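Local coordinates for protein peptidase S8 and S53, subtilisin, kexin, sedolisin (Mycobacterium smegmatis, PDB 4KG7) that probably cleaves proteins as a subtilisin-like serine endopeptidase (the mycosin MycP3) of the ESX-3 type VII secretion system, at residues A23-Q28 and A141-G146; P39-G44 and L301-P306; Q60-A65 and V332-P337; V181-A186 and V246-I251. All blocks are in the same frame, centred on the assembly; numbering follows the deposited sequence.

Contact 1: residues A23-Q28 and A141-G146; sequences AQPMMQ and APRTPG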
loop_
_atom_site.group_PDB
_atom_site.type_symbol
_atom_site.label_atom_id
_atom_site.label_comp_id
_atom_site.label_asym_id
_atom_site.label_seq_id
_atom_site.Cartn_x
_atom_site.Cartn_y
_atom_site.Cartn_z
ATOM N N ALA A 23 19.183 0.632 10.480
ATOM C CA ALA A 23 20.452 -0.082 10.416
ATOM C C ALA A 23 21.606 0.813 10.848
ATOM O O ALA A 23 22.614 0.323 11.368
ATOM C CB ALA A 23 20.675 -0.628 9.019
ATOM N N GLN A 24 21.460 2.121 10.609
ATOM C CA GLN A 24 22.387 3.139 11.117
ATOM C C GLN A 24 21.599 4.358 11.561
ATOM O O GLN A 24 20.445 4.545 11.157
ATOM C CB GLN A 24 23.451 3.537 10.085
ATOM C CG GLN A 24 22.933 4.105 8.791
ATOM C CD GLN A 24 24.042 4.522 7.824
ATOM O OE1 GLN A 24 25.097 5.019 8.222
ATOM N NE2 GLN A 24 23.787 4.325 6.534
ATOM N N PRO A 25 22.197 5.167 12.428
ATOM C CA PRO A 25 21.493 6.358 12.897
ATOM C C PRO A 25 21.056 7.278 11.760
ATOM O O PRO A 25 21.790 7.453 10.794
ATOM C CB PRO A 25 22.521 7.013 13.809
ATOM C CG PRO A 25 23.334 5.863 14.332
ATOM C CD PRO A 25 23.487 4.984 13.126
ATOM N N MET A 26 19.849 7.832 11.889
ATOM C CA MET A 26 19.240 8.691 10.872
ATOM C C MET A 26 19.082 10.094 11.434
ATOM O O MET A 26 19.006 10.285 12.656
ATOM C CB MET A 26 17.867 8.139 10.473
ATOM C CG MET A 26 17.902 6.686 10.026
ATOM S SD MET A 26 18.813 6.467 8.486
ATOM C CE MET A 26 17.535 6.937 7.321
ATOM N N MET A 27 19.053 11.075 10.544
ATOM C CA MET A 27 18.823 12.468 10.936
ATOM C C MET A 27 17.750 13.043 10.040
ATOM O O MET A 27 17.642 12.678 8.881
ATOM C CB MET A 27 20.121 13.310 10.882
ATOM C CG MET A 27 20.483 13.929 9.538
ATOM S SD MET A 27 22.065 14.829 9.545
ATOM C CE MET A 27 21.503 16.484 9.965
ATOM N N GLN A 28 16.955 13.956 10.588
ATOM C CA GLN A 28 15.905 14.594 9.808
ATOM C C GLN A 28 16.543 15.675 8.933
ATOM O O GLN A 28 17.250 16.527 9.454
ATOM C CB GLN A 28 14.851 15.189 10.739
ATOM C CG GLN A 28 13.625 15.667 9.984
ATOM C CD GLN A 28 12.526 16.159 10.887
ATOM O OE1 GLN A 28 12.453 15.815 12.077
ATOM N NE2 GLN A 28 11.644 16.969 10.318
ATOM N N ALA A 141 17.537 10.922 6.428
ATOM C CA ALA A 141 18.657 10.286 5.759
ATOM C C ALA A 141 19.649 9.842 6.824
ATOM O O ALA A 141 19.585 10.300 7.957
ATOM C CB ALA A 141 19.314 11.268 4.813
ATOM N N PRO A 142 20.587 8.962 6.456
ATOM C CA PRO A 142 21.643 8.601 7.392
ATOM C C PRO A 142 22.393 9.811 7.940
ATOM O O PRO A 142 22.687 10.763 7.204
ATOM C CB PRO A 142 22.569 7.742 6.540
ATOM C CG PRO A 142 21.683 7.124 5.534
ATOM C CD PRO A 142 20.683 8.189 5.199
ATOM N N ARG A 143 22.709 9.765 9.223
ATOM C CA ARG A 143 23.447 10.834 9.863
ATOM C C ARG A 143 24.834 10.968 9.211
ATOM O O ARG A 143 25.312 12.084 8.950
ATOM C CB ARG A 143 23.569 10.535 11.357
ATOM C CG ARG A 143 23.949 11.718 12.213
ATOM C CD ARG A 143 24.041 11.305 13.672
ATOM N NE ARG A 143 25.142 10.363 13.865
ATOM C CZ ARG A 143 25.221 9.454 14.840
ATOM N NH1 ARG A 143 24.263 9.351 15.759
ATOM N NH2 ARG A 143 26.271 8.646 14.894
ATOM N N THR A 144 25.479 9.830 8.952
ATOM C CA THR A 144 26.774 9.827 8.268
ATOM C C THR A 144 26.506 10.052 6.773
ATOM O O THR A 144 25.770 9.263 6.161
ATOM C CB THR A 144 27.531 8.511 8.520
ATOM O OG1 THR A 144 27.784 8.384 9.928
ATOM C CG2 THR A 144 28.863 8.498 7.756
ATOM N N PRO A 145 27.030 11.155 6.201
ATOM C CA PRO A 145 26.702 11.541 4.820
ATOM C C PRO A 145 27.546 10.775 3.809
ATOM O O PRO A 145 28.420 11.346 3.159
ATOM C CB PRO A 145 27.018 13.042 4.793
ATOM C CG PRO A 145 28.111 13.193 5.777
ATOM C CD PRO A 145 27.868 12.180 6.860
ATOM N N GLY A 146 27.271 9.480 3.708
ATOM C CA GLY A 146 28.011 8.581 2.834
ATOM C C GLY A 146 27.326 8.451 1.491
ATOM O O GLY A 146 26.554 9.328 1.091
HETATM O O HOH W 1 24.511 7.111 10.106
HETATM O O HOH W 2 26.058 6.421 5.883
#
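Met-26 turns CG beside its own backbone N (chi1 -54°), and bends about CB-CG (placing SD) and CG-SD (placing CE) fold the thioether over the start of Pro-142. Its SD lies 3.7 Å from Pro-142 N, and its CE reaches the Pro-142 CD. With CG between its backbone N and carbonyl carbon (chi1 59°) and the chain extended beyond, Gln-24 crosses the Pro-142 ring obliquely, with NE2 3.6 Å from CB of that proline. The amide oxygen OE1 accepts from two waters. One also donates to Pro-25 O and accepts from Thr-144 N; the other donates to Thr-144 O. Pro-25 O is therefore gripped twice, since Arg-143 N also donates to it at 2.9 Å. Pro-25 CB also sits over one face of the Arg-143 guanidinium, offset toward its rim and 3.5 Å from NH1. Met-27 and Ala-141 form an antiparallel hydrogen-bonded pair: Met-27 N donates to Ala-141 O at 2.8 Å, and Ala-141 N returns a bond to Met-27 O. Met-26 and Pro-142 are the neighbouring non-hydrogen-bonded pair. This is a short two-stranded antiparallel sheet on the protein surface, joining the N-terminal strand 26-28 to strand 140-142 of the subtilase chain.

Contact 2: residues P39-G44 and L301-P306; sequences PGTDPG and LSNALP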
loop_
_atom_site.group_PDB
_atom_site.type_symbol
_atom_site.label_atom_id
_atom_site.label_comp_id
_atom_site.label_asym_id
_atom_site.label_seq_id
_atom_site.Cartn_x
_atom_site.Cartn_y
_atom_site.Cartn_z
ATOM N N PRO A 39 -7.816 24.561 -1.715
ATOM C CA PRO A 39 -8.828 25.576 -1.844
ATOM C C PRO A 39 -9.793 25.336 -3.007
ATOM O O PRO A 39 -9.398 24.841 -4.070
ATOM C CB PRO A 39 -8.013 26.857 -2.036
ATOM C CG PRO A 39 -6.755 26.594 -1.278
ATOM C CD PRO A 39 -6.476 25.150 -1.527
ATOM N N GLY A 40 -11.067 25.620 -2.763
ATOM C CA GLY A 40 -12.074 25.414 -3.778
ATOM C C GLY A 40 -12.714 24.052 -3.760
ATOM O O GLY A 40 -13.619 23.788 -4.559
ATOM N N THR A 41 -12.260 23.181 -2.869
ATOM C CA THR A 41 -12.847 21.854 -2.736
ATOM C C THR A 41 -13.690 21.780 -1.475
ATOM O O THR A 41 -13.571 22.605 -0.572
ATOM C CB THR A 41 -11.776 20.738 -2.671
ATOM O OG1 THR A 41 -10.981 20.889 -1.491
ATOM C CG2 THR A 41 -10.894 20.740 -3.913
ATOM N N ASP A 42 -14.514 20.735 -1.422
ATOM C CA ASP A 42 -15.312 20.421 -0.260
ATOM C C ASP A 42 -14.963 18.978 0.135
ATOM O O ASP A 42 -15.589 18.021 -0.351
ATOM C CB ASP A 42 -16.795 20.546 -0.588
ATOM C CG ASP A 42 -17.675 20.190 0.580
ATOM O OD1 ASP A 42 -17.145 20.031 1.709
ATOM O OD2 ASP A 42 -18.888 20.040 0.349
ATOM N N PRO A 43 -13.935 18.824 0.996
ATOM C CA PRO A 43 -13.535 17.459 1.371
ATOM C C PRO A 43 -14.585 16.711 2.150
ATOM O O PRO A 43 -14.492 15.495 2.230
ATOM C CB PRO A 43 -12.309 17.656 2.269
ATOM C CG PRO A 43 -11.931 19.073 2.149
ATOM C CD PRO A 43 -13.080 19.848 1.617
ATOM N N GLY A 44 -15.541 17.435 2.736
ATOM C CA GLY A 44 -16.611 16.824 3.551
ATOM C C GLY A 44 -17.694 16.148 2.740
ATOM O O GLY A 44 -18.458 15.345 3.278
ATOM N N LEU A 301 -10.195 16.274 8.028
ATOM C CA LEU A 301 -10.053 15.813 6.647
ATOM C C LEU A 301 -9.096 16.667 5.831
ATOM O O LEU A 301 -9.011 17.886 6.014
ATOM C CB LEU A 301 -11.405 15.784 5.945
ATOM C CG LEU A 301 -12.505 14.946 6.581
ATOM C CD1 LEU A 301 -13.700 14.968 5.635
ATOM C CD2 LEU A 301 -12.061 13.518 6.798
ATOM N N SER A 302 -8.355 16.001 4.947
ATOM C CA SER A 302 -7.443 16.695 4.017
ATOM C C SER A 302 -7.426 16.018 2.666
ATOM O O SER A 302 -7.848 14.874 2.500
ATOM C CB SER A 302 -6.017 16.734 4.570
ATOM O OG SER A 302 -5.605 15.395 4.769
ATOM N N ASN A 303 -6.966 16.748 1.672
ATOM C CA ASN A 303 -7.008 16.295 0.290
ATOM C C ASN A 303 -5.920 16.911 -0.572
ATOM O O ASN A 303 -6.057 16.997 -1.778
ATOM C CB ASN A 303 -8.404 16.495 -0.301
ATOM C CG ASN A 303 -8.791 17.957 -0.446
ATOM O OD1 ASN A 303 -8.120 18.826 0.067
ATOM N ND2 ASN A 303 -9.909 18.212 -1.089
ATOM N N ALA A 304 -4.835 17.360 0.052
ATOM C CA ALA A 304 -3.752 18.004 -0.694
ATOM C C ALA A 304 -2.436 17.953 0.039
ATOM O O ALA A 304 -2.401 17.838 1.257
ATOM C CB ALA A 304 -4.088 19.453 -1.017
ATOM N N LEU A 305 -1.372 18.105 -0.742
ATOM C CA LEU A 305 0.001 18.271 -0.271
ATOM C C LEU A 305 0.684 19.361 -1.040
ATOM O O LEU A 305 0.326 19.612 -2.169
ATOM C CB LEU A 305 0.812 17.036 -0.590
ATOM C CG LEU A 305 0.658 15.910 0.365
ATOM C CD1 LEU A 305 1.129 14.627 -0.313
ATOM C CD2 LEU A 305 1.479 16.225 1.598
ATOM N N PRO A 306 1.750 19.933 -0.469
ATOM C CA PRO A 306 2.540 20.922 -1.177
ATOM C C PRO A 306 3.405 20.316 -2.286
ATOM O O PRO A 306 3.973 19.243 -2.104
ATOM C CB PRO A 306 3.400 21.559 -0.067
ATOM C CG PRO A 306 3.330 20.649 1.101
ATOM C CD PRO A 306 2.244 19.648 0.893
#
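Thr-41 and Asn-303 meet tip to tip through one side-chain hydrogen bond. Asn-303 ND2 donates to Thr-41 OG1 at 2.9 Å, and the bond is almost straight, with 174° at the hydrogen. The hydroxyl oxygen lies in the plane of the Asn-303 amide. Asn-303 holds CG between its backbone N and carbonyl carbon (chi1 67°), and the amide extends from there toward the loop. Both polar ends have a second partner in that loop: Thr-41 OG1 bonds to Leu-38 O, and Asn-303 OD1 to Leu-38 N. The amide is thus fixed at its oxygen as well as its nitrogen.

The strand side of the contact is irregular. Asn-303 and Ala-304 both face Ser-36, which makes a classic beta bulge in strand 301-306, the middle strand of a three-stranded antiparallel sheet. The loop 39-44, which precedes helix 48-53, is joined at this bulge to strand 301-306, at the surface of the subtilisin-type fold.

The remaining contacts are van der Waals packing. The Pro-43 ring crosses the Asn-303 side chain at about a right angle, with CG 3.9 Å from ND2. Farther along, Pro-43 CB makes an apolar contact with Leu-301 CB at 4.2 Å. The Leu-301 methyl CD1 touches the loop backbone, 3.5 Å from Pro-43 O and 4.0 Å from Gly-44 CA.

Within the loop, Gly-44 N makes a weak hydrogen bond to Asp-42 OD1.

Contact 3: residues Q60-A65 and V332-P337; sequences QHSRGA and VRSKFP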
loop_
_atom_site.group_PDB
_atom_site.type_symbol
_atom_site.label_atom_id
_atom_site.label_comp_id
_atom_site.label_asym_id
_atom_site.label_seq_id
_atom_site.Cartn_x
_atom_site.Cartn_y
_atom_site.Cartn_z
ATOM N N GLN A 60 -23.216 -3.066 4.718
ATOM C CA GLN A 60 -24.318 -3.937 5.053
ATOM C C GLN A 60 -23.892 -5.391 5.210
ATOM O O GLN A 60 -24.632 -6.186 5.784
ATOM C CB GLN A 60 -25.437 -3.812 4.011
ATOM C CG GLN A 60 -26.112 -2.453 4.109
ATOM C CD GLN A 60 -26.680 -2.231 5.508
ATOM O OE1 GLN A 60 -27.419 -3.071 6.016
ATOM N NE2 GLN A 60 -26.282 -1.143 6.155
ATOM N N HIS A 61 -22.690 -5.732 4.739
ATOM C CA HIS A 61 -22.125 -7.062 4.917
ATOM C C HIS A 61 -21.036 -7.125 5.975
ATOM O O HIS A 61 -20.941 -8.106 6.704
ATOM C CB HIS A 61 -21.580 -7.574 3.573
ATOM C CG HIS A 61 -22.637 -7.709 2.524
ATOM N ND1 HIS A 61 -23.458 -8.810 2.442
ATOM C CD2 HIS A 61 -23.038 -6.867 1.542
ATOM C CE1 HIS A 61 -24.327 -8.638 1.461
ATOM N NE2 HIS A 61 -24.081 -7.479 0.883
ATOM N N SER A 62 -20.230 -6.079 6.077
ATOM C CA SER A 62 -19.070 -6.088 6.957
ATOM C C SER A 62 -18.535 -4.674 7.152
ATOM O O SER A 62 -18.604 -3.851 6.233
ATOM C CB SER A 62 -17.972 -6.970 6.367
ATOM O OG SER A 62 -16.850 -6.987 7.221
ATOM N N ARG A 63 -17.986 -4.417 8.340
ATOM C CA ARG A 63 -17.252 -3.179 8.626
ATOM C C ARG A 63 -15.801 -3.468 9.088
ATOM O O ARG A 63 -15.096 -2.567 9.527
ATOM C CB ARG A 63 -17.997 -2.340 9.651
ATOM C CG ARG A 63 -19.220 -1.691 9.017
ATOM C CD ARG A 63 -20.078 -0.968 10.013
ATOM N NE ARG A 63 -19.501 0.247 10.548
ATOM C CZ ARG A 63 -19.305 1.392 9.883
ATOM N NH1 ARG A 63 -19.534 1.505 8.569
ATOM N NH2 ARG A 63 -18.831 2.439 10.549
ATOM N N GLY A 64 -15.387 -4.734 9.004
ATOM C CA GLY A 64 -14.017 -5.105 9.291
ATOM C C GLY A 64 -13.772 -5.533 10.738
ATOM O O GLY A 64 -12.634 -5.614 11.161
ATOM N N ALA A 65 -14.833 -5.796 11.504
ATOM C CA ALA A 65 -14.665 -6.193 12.898
ATOM C C ALA A 65 -13.746 -7.404 13.047
ATOM O O ALA A 65 -13.799 -8.354 12.270
ATOM C CB ALA A 65 -16.011 -6.486 13.536
ATOM N N VAL A 332 -13.554 -8.462 3.823
ATOM C CA VAL A 332 -13.731 -9.845 3.363
ATOM C C VAL A 332 -13.293 -10.818 4.459
ATOM O O VAL A 332 -13.967 -11.804 4.719
ATOM C CB VAL A 332 -12.975 -10.094 2.035
ATOM C CG1 VAL A 332 -12.911 -11.578 1.705
ATOM C CG2 VAL A 332 -13.661 -9.333 0.903
ATOM N N ARG A 333 -12.148 -10.553 5.098
ATOM C CA ARG A 333 -11.688 -11.461 6.156
ATOM C C ARG A 333 -12.571 -11.447 7.383
ATOM O O ARG A 333 -12.675 -12.477 8.059
ATOM C CB ARG A 333 -10.237 -11.183 6.546
ATOM C CG ARG A 333 -9.267 -11.227 5.384
ATOM C CD ARG A 333 -7.897 -11.658 5.845
ATOM N NE ARG A 333 -7.825 -13.108 5.969
ATOM C CZ ARG A 333 -6.686 -13.780 6.118
ATOM N NH1 ARG A 333 -5.545 -13.136 6.295
ATOM N NH2 ARG A 333 -6.696 -15.094 6.149
ATOM N N SER A 334 -13.229 -10.326 7.672
ATOM C CA SER A 334 -14.170 -10.273 8.775
ATOM C C SER A 334 -15.421 -11.089 8.464
ATOM O O SER A 334 -15.903 -11.821 9.315
ATOM C CB SER A 334 -14.553 -8.827 9.085
ATOM O OG SER A 334 -15.488 -8.729 10.136
ATOM N N LYS A 335 -15.946 -10.956 7.259
ATOM C CA LYS A 335 -17.159 -11.679 6.877
ATOM C C LYS A 335 -16.905 -13.167 6.728
ATOM O O LYS A 335 -17.760 -13.996 7.110
ATOM C CB LYS A 335 -17.771 -11.129 5.595
ATOM C CG LYS A 335 -19.002 -11.934 5.224
ATOM C CD LYS A 335 -19.936 -11.273 4.253
ATOM C CE LYS A 335 -21.103 -12.201 3.997
ATOM N NZ LYS A 335 -21.905 -11.792 2.820
ATOM N N PHE A 336 -15.727 -13.502 6.198
ATOM C CA PHE A 336 -15.366 -14.894 5.941
ATOM C C PHE A 336 -14.056 -15.199 6.668
ATOM O O PHE A 336 -12.995 -15.307 6.056
ATOM C CB PHE A 336 -15.203 -15.128 4.449
ATOM C CG PHE A 336 -16.413 -14.802 3.632
ATOM C CD1 PHE A 336 -17.518 -15.622 3.642
ATOM C CD2 PHE A 336 -16.419 -13.695 2.813
ATOM C CE1 PHE A 336 -18.640 -15.300 2.881
ATOM C CE2 PHE A 336 -17.510 -13.391 2.032
ATOM C CZ PHE A 336 -18.614 -14.193 2.058
ATOM N N PRO A 337 -14.126 -15.345 7.994
ATOM C CA PRO A 337 -12.898 -15.431 8.812
ATOM C C PRO A 337 -12.087 -16.712 8.690
ATOM O O PRO A 337 -10.934 -16.728 9.103
ATOM C CB PRO A 337 -13.406 -15.248 10.244
ATOM C CG PRO A 337 -14.796 -15.697 10.172
ATOM C CD PRO A 337 -15.339 -15.315 8.841
HETATM O O HOH W 3 -24.159 -10.608 4.397
#
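Ser-334 OG donates to Ala-65 O at 2.7 Å, in the carbonyl plane and on a lone pair. The bond ties the loop 60-65 to the last turn of helix 318-335. In this subtilisin-type fold, that helix carries the predicted catalytic Ser-319 in its first turn, and the contact lies at its far end. Ala-65 O is also gripped by Gln-67 NE2. Ser-334 places OG anti to its backbone N (chi1 179°), while its CB rests 3.5 Å from Ser-62 OG. Ser-62 OG is itself well held. It accepts from Gly-64 N at 3.2 Å, which makes an ST turn, and it is hydrogen-bonded to Leu-331 O, one turn back in the helix. The loop is thus fixed to the helix at two serines.

The Lys-335 chain is extended and runs side by side with His-61, both pointing the same way. Its CD passes 4.1 Å from His-61 CB. Helix 370-375 adjoins this pair, and Lys-335 NZ donates to Leu-374 O there. The direct bond from Lys-335 NZ to His-61 ND1 is weak, at 3.4 Å. One water joins the same two atoms, 2.7 Å from His-61 ND1 and 3.0 Å from Lys-335 NZ.

Contact 4: residues V181-A186 and V246-I251; sequences VTCLPA and VTSVSI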
loop_
_atom_site.group_PDB
_atom_site.type_symbol
_atom_site.label_atom_id
_atom_site.label_comp_id
_atom_site.label_asym_id
_atom_site.label_seq_id
_atom_site.Cartn_x
_atom_site.Cartn_y
_atom_site.Cartn_z
ATOM N N VAL A 181 6.551 2.508 -2.391
ATOM C CA VAL A 181 7.112 1.778 -3.528
ATOM C C VAL A 181 8.581 2.148 -3.684
ATOM O O VAL A 181 8.950 3.328 -3.597
ATOM C CB VAL A 181 6.404 2.198 -4.842
ATOM C CG1 VAL A 181 6.990 1.522 -6.070
ATOM C CG2 VAL A 181 4.917 1.917 -4.752
ATOM N N THR A 182 9.406 1.150 -3.961
ATOM C CA THR A 182 10.765 1.338 -4.421
ATOM C C THR A 182 10.916 0.672 -5.782
ATOM O O THR A 182 10.457 -0.454 -5.965
ATOM C CB THR A 182 11.772 0.720 -3.430
ATOM O OG1 THR A 182 11.586 1.353 -2.156
ATOM C CG2 THR A 182 13.213 0.872 -3.916
ATOM N N CYS A 183 11.562 1.349 -6.730
ATOM C CA CYS A 183 11.809 0.767 -8.031
ATOM C C CYS A 183 13.293 0.688 -8.275
ATOM O O CYS A 183 14.049 1.530 -7.773
ATOM C CB CYS A 183 11.164 1.580 -9.144
ATOM S SG CYS A 183 9.340 1.447 -9.153
ATOM N N LEU A 184 13.709 -0.356 -8.992
ATOM C CA LEU A 184 15.090 -0.486 -9.443
ATOM C C LEU A 184 15.122 -0.843 -10.910
ATOM O O LEU A 184 14.256 -1.547 -11.404
ATOM C CB LEU A 184 15.811 -1.587 -8.667
ATOM C CG LEU A 184 16.399 -1.151 -7.320
ATOM C CD1 LEU A 184 17.032 -2.351 -6.645
ATOM C CD2 LEU A 184 17.421 -0.043 -7.497
ATOM N N PRO A 185 16.139 -0.371 -11.624
ATOM C CA PRO A 185 16.224 -0.822 -12.990
ATOM C C PRO A 185 16.496 -2.332 -13.017
ATOM O O PRO A 185 17.154 -2.873 -12.119
ATOM C CB PRO A 185 17.402 -0.009 -13.561
ATOM C CG PRO A 185 18.175 0.425 -12.382
ATOM C CD PRO A 185 17.201 0.586 -11.267
ATOM N N ALA A 186 15.974 -3.001 -14.038
ATOM C CA ALA A 186 16.057 -4.450 -14.151
ATOM C C ALA A 186 17.508 -4.907 -14.222
ATOM O O ALA A 186 17.866 -5.875 -13.564
ATOM C CB ALA A 186 15.271 -4.940 -15.356
ATOM N N VAL A 246 10.521 -6.564 -18.796
ATOM C CA VAL A 246 10.571 -5.609 -17.682
ATOM C C VAL A 246 11.883 -4.839 -17.657
ATOM O O VAL A 246 12.952 -5.440 -17.771
ATOM C CB VAL A 246 10.355 -6.325 -16.339
ATOM C CG1 VAL A 246 10.706 -5.427 -15.168
ATOM C CG2 VAL A 246 8.896 -6.742 -16.257
ATOM N N THR A 247 11.782 -3.515 -17.519
ATOM C CA THR A 247 12.941 -2.644 -17.370
ATOM C C THR A 247 12.994 -1.978 -15.991
ATOM O O THR A 247 14.065 -1.508 -15.591
ATOM C CB THR A 247 12.954 -1.540 -18.442
ATOM O OG1 THR A 247 11.783 -0.706 -18.309
ATOM C CG2 THR A 247 13.018 -2.111 -19.827
ATOM N N SER A 248 11.844 -1.899 -15.306
ATOM C CA SER A 248 11.746 -1.201 -14.024
ATOM C C SER A 248 10.989 -2.097 -13.069
ATOM O O SER A 248 9.824 -2.418 -13.320
ATOM C CB SER A 248 10.970 0.097 -14.232
ATOM O OG SER A 248 10.849 0.855 -13.043
ATOM N N VAL A 249 11.673 -2.524 -12.019
ATOM C CA VAL A 249 11.133 -3.486 -11.050
ATOM C C VAL A 249 10.490 -2.740 -9.897
ATOM O O VAL A 249 11.147 -1.949 -9.241
ATOM C CB VAL A 249 12.231 -4.414 -10.516
ATOM C CG1 VAL A 249 11.711 -5.342 -9.428
ATOM C CG2 VAL A 249 12.827 -5.230 -11.663
ATOM N N SER A 250 9.215 -3.010 -9.667
ATOM C CA SER A 250 8.496 -2.398 -8.556
ATOM C C SER A 250 8.503 -3.346 -7.358
ATOM O O SER A 250 8.090 -4.491 -7.471
ATOM C CB SER A 250 7.064 -2.109 -8.968
ATOM O OG SER A 250 6.316 -1.572 -7.896
ATOM N N ILE A 251 9.011 -2.853 -6.239
ATOM C CA ILE A 251 9.277 -3.628 -5.025
ATOM C C ILE A 251 8.350 -3.126 -3.912
ATOM O O ILE A 251 8.305 -1.925 -3.617
ATOM C CB ILE A 251 10.758 -3.471 -4.613
ATOM C CG1 ILE A 251 11.716 -3.848 -5.761
ATOM C CG2 ILE A 251 11.076 -4.312 -3.404
ATOM C CD1 ILE A 251 13.052 -3.153 -5.693
#
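Leu-184 and Ile-251 lie on one face of a two-stranded antiparallel sheet, and their side chains cross at a slant. The methyls CD1 of Leu-184 and CD1 of Ile-251 meet at 4.2 Å. Ile-251 sets CG1 beside its own backbone N (chi1 -55°), which leaves CG1 3.6 Å from Thr-182 O. Thr-182 and Val-249 share this face. The Val-249 methyl CG2 approaches Ala-186 CB at 4.4 Å, where the chain is leaving the strand. Helix 150-170 covers part of the face: Ala-154 touches Thr-182 and Leu-184, and Asp-157 takes a hydrogen bond with Thr-182 OG1.

Cys-183, Pro-185, Ser-248 and Ser-250 occupy the other face. Cys-183 SG stands 4.0 Å from Ser-250 CA and is joined by a disulfide to Cys-227. Ser-248 OG lies 4.0 Å from Cys-183 CB. Its hydroxyl bonds to Glu-228 N, and that of Ser-250 to Ala-214 O. Val-181 CG1 packs beside Ser-250 OG.

The backbones fix this register. Thr-182 pairs with Ile-251 and Leu-184 with Val-249, each through two hydrogen bonds. A fifth runs from Ala-186 N to Thr-247 O at 2.9 Å. Between the pairs, Cys-183 CA makes a close CH-O contact with Val-249 O at 3.0 Å.

The Val-181 side chain is about 6 Å from that of Ser-319, a predicted member of the charge relay. This is a buried antiparallel strand pair of the subtilisin-type fold, whose strand 182-185 is tied by a disulfide to Cys-227, beside the probable catalytic site.

How the contacts relate
Contact 4 is the buried one, contact 3 is partly buried, and contacts 1 and 2 lie at the surface. Contacts 1 and 4 are both antiparallel strand pairs, but the first is short and water-bridged, while the second packs apolar chains and adjoins a disulfide. Contacts 2 and 3 instead tie irregular loops to a strand and a helix, contact 2 through a hydroxyl and an amide, contact 3 through serine hydroxyls and a weak, water-bridged lysine-histidine pair. No two contacts hold the same strand or helix, and none touch; their nearest atoms are at least about 13 Å apart. Contacts 1 and 3 lie on opposite sides of the chain's centre. Only contact 4 approaches the predicted catalytic residues.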